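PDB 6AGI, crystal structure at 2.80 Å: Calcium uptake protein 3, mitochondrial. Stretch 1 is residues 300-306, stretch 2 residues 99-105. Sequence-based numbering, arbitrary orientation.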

# COMPACT_ATOMS: atom_id res chain seq x y z
N PHE B 300 -13.24 -8.11 4.92
CA PHE B 300 -12.81 -6.72 5.06
C PHE B 300 -11.42 -6.57 5.72
O PHE B 300 -10.67 -5.64 5.38
CB PHE B 300 -13.92 -5.92 5.72
CG PHE B 300 -15.14 -5.80 4.83
CD1 PHE B 300 -15.18 -4.83 3.84
CD2 PHE B 300 -16.17 -6.72 4.90
CE1 PHE B 300 -16.25 -4.73 2.98
CE2 PHE B 300 -17.26 -6.62 4.04
CZ PHE B 300 -17.29 -5.62 3.08
N GLN B 301 -11.01 -7.48 6.59
CA GLN B 301 -9.62 -7.45 7.03
C GLN B 301 -8.70 -7.59 5.83
O GLN B 301 -7.69 -6.85 5.69
CB GLN B 301 -9.37 -8.54 8.07
CG GLN B 301 -9.64 -8.06 9.49
CD GLN B 301 -9.88 -9.20 10.47
OE1 GLN B 301 -9.67 -10.37 10.16
NE2 GLN B 301 -10.37 -8.85 11.65
N PHE B 302 -9.04 -8.51 4.92
CA PHE B 302 -8.27 -8.69 3.69
C PHE B 302 -8.25 -7.41 2.84
O PHE B 302 -7.20 -7.03 2.30
CB PHE B 302 -8.86 -9.85 2.91
CG PHE B 302 -8.49 -9.86 1.47
CD1 PHE B 302 -7.17 -10.05 1.09
CD2 PHE B 302 -9.43 -9.61 0.50
CE1 PHE B 302 -6.81 -10.03 -0.25
CE2 PHE B 302 -9.08 -9.58 -0.83
CZ PHE B 302 -7.77 -9.79 -1.21
N LEU B 303 -9.39 -6.70 2.76
CA LEU B 303 -9.37 -5.44 2.00
C LEU B 303 -8.45 -4.43 2.64
O LEU B 303 -7.87 -3.60 1.94
CB LEU B 303 -10.75 -4.81 1.85
CG LEU B 303 -11.67 -5.50 0.87
CD1 LEU B 303 -12.96 -4.70 0.65
CD2 LEU B 303 -10.90 -5.79 -0.40
N ASN B 304 -8.27 -4.50 3.96
CA ASN B 304 -7.31 -3.54 4.48
C ASN B 304 -5.88 -4.01 4.30
O ASN B 304 -4.97 -3.19 4.42
CB ASN B 304 -7.61 -3.19 5.94
CG ASN B 304 -8.75 -2.20 6.04
OD1 ASN B 304 -9.18 -1.64 5.04
ND2 ASN B 304 -9.23 -1.96 7.23
N ASN B 305 -5.66 -5.27 3.93
CA ASN B 305 -4.32 -5.77 3.64
C ASN B 305 -4.13 -5.96 2.13
O ASN B 305 -3.35 -6.82 1.66
CB ASN B 305 -4.11 -7.08 4.40
CG ASN B 305 -3.45 -6.88 5.73
OD1 ASN B 305 -4.05 -7.13 6.79
ND2 ASN B 305 -2.21 -6.39 5.70
N LEU B 306 -4.85 -5.16 1.35
CA LEU B 306 -4.84 -5.38 -0.08
C LEU B 306 -3.46 -5.22 -0.70
O LEU B 306 -3.18 -5.87 -1.71
CB LEU B 306 -5.83 -4.44 -0.77
CG LEU B 306 -6.20 -5.04 -2.14
CD1 LEU B 306 -7.09 -6.25 -1.99
CD2 LEU B 306 -6.86 -4.01 -3.03
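Stretch 2, residues 99-105: ILTKPHA

Stretch 2 lays a helical segment and the turn after it against the helical residues that run from Phe300 in stretch 1, and Asn304 has the largest area covered by the other stretch. Ile99 belongs to a helix that begins earlier in the chain, with Lys102 N bonded to Ile99 O at 3.0 Å. Lys102 and Pro103 then extend, at psi 145° and 169°, before His104 (-62°/-44°) returns to helical angles. The nearest CA atoms are those of Asn304 and Pro103, 5.1 Å apart.

Asn304 points its CA-to-CB bond toward stretch 2. With chi1 m (-78°) and chi2 -11°, its amide reaches the carbonyls of Leu100 and Lys102. Asn304 ND2 donates to Leu100 O at 3.0 Å and 153°, and more weakly to Lys102 O at 3.3 Å. A short side chain with an amide NH2 suits this place, since it can offer hydrogens to two carbonyls at once. Thr101 O lies 3.1 Å from Asn304 CG but accepts no bond from this side chain.

Pro103, which has no backbone NH to satisfy, packs its ring against Asn304 and Asn305: its CG is 3.2 Å from Asn304 O, and its CB 3.8 Å from Asn305 ND2. Asn305 starts sideways with chi1 between wells at -94°, yet its amide swings nearer. The O of water 1 accepts a hydrogen bond from Ala105 N at 3.2 Å and a weak one from Asn305 ND2 at 3.4 Å, bridging the stretches.

Gln301, one helical turn before Asn305, also starts sideways; chi1 m (-89°) and chi2 t (159°) extend it until its NE2 meets the edge of the His104 ring, 3.6 Å from His104 NE2. His104, at chi1 m (-70°), likewise brings its ring end nearer. Lys102 turns its CA-to-CB bond away, contributing its carbonyl instead.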

# COMPACT_ATOMS: atom_id res chain seq x y z
N ILE B 99 -8.64 5.04 11.31
CA ILE B 99 -8.56 3.72 11.94
C ILE B 99 -9.29 2.67 11.11
O ILE B 99 -8.78 1.56 10.89
CB ILE B 99 -9.09 3.74 13.38
CG1 ILE B 99 -8.12 4.45 14.31
CG2 ILE B 99 -9.36 2.34 13.88
CD1 ILE B 99 -8.72 4.67 15.70
N LEU B 100 -10.52 2.97 10.70
CA LEU B 100 -11.30 2.02 9.91
C LEU B 100 -10.55 1.48 8.68
O LEU B 100 -10.84 0.35 8.23
CB LEU B 100 -12.62 2.67 9.51
CG LEU B 100 -13.63 2.88 10.64
CD1 LEU B 100 -14.98 3.31 10.08
CD2 LEU B 100 -13.76 1.61 11.46
N THR B 101 -9.60 2.23 8.11
CA THR B 101 -8.91 1.73 6.92
C THR B 101 -7.58 1.03 7.23
O THR B 101 -7.01 0.40 6.32
CB THR B 101 -8.64 2.86 5.92
OG1 THR B 101 -7.73 3.81 6.48
CG2 THR B 101 -9.92 3.59 5.57
N LYS B 102 -7.05 1.14 8.45
CA LYS B 102 -5.72 0.62 8.74
C LYS B 102 -5.72 -0.89 8.81
O LYS B 102 -6.67 -1.50 9.29
CB LYS B 102 -5.16 1.18 10.05
CG LYS B 102 -4.66 2.60 9.94
CD LYS B 102 -3.93 3.01 11.20
CE LYS B 102 -3.49 4.49 11.17
NZ LYS B 102 -4.59 5.47 11.36
N PRO B 103 -4.64 -1.53 8.37
CA PRO B 103 -4.44 -2.94 8.68
C PRO B 103 -3.96 -3.04 10.12
O PRO B 103 -3.64 -2.03 10.76
CB PRO B 103 -3.36 -3.39 7.69
CG PRO B 103 -3.09 -2.18 6.81
CD PRO B 103 -3.48 -0.99 7.64
N HIS B 104 -3.95 -4.26 10.64
CA HIS B 104 -3.59 -4.41 12.05
C HIS B 104 -2.16 -3.94 12.31
O HIS B 104 -1.92 -3.15 13.24
CB HIS B 104 -3.80 -5.86 12.48
CG HIS B 104 -5.24 -6.25 12.56
ND1 HIS B 104 -6.00 -6.01 13.69
CD2 HIS B 104 -6.06 -6.89 11.69
CE1 HIS B 104 -7.22 -6.47 13.50
NE2 HIS B 104 -7.29 -7.01 12.30
N ALA B 105 -1.21 -4.31 11.44
CA ALA B 105 0.16 -3.84 11.61
C ALA B 105 0.24 -2.30 11.56
O ALA B 105 1.16 -1.67 12.14
CB ALA B 105 1.01 -4.52 10.55
O HOH W 1 -1.68 -6.44 9.09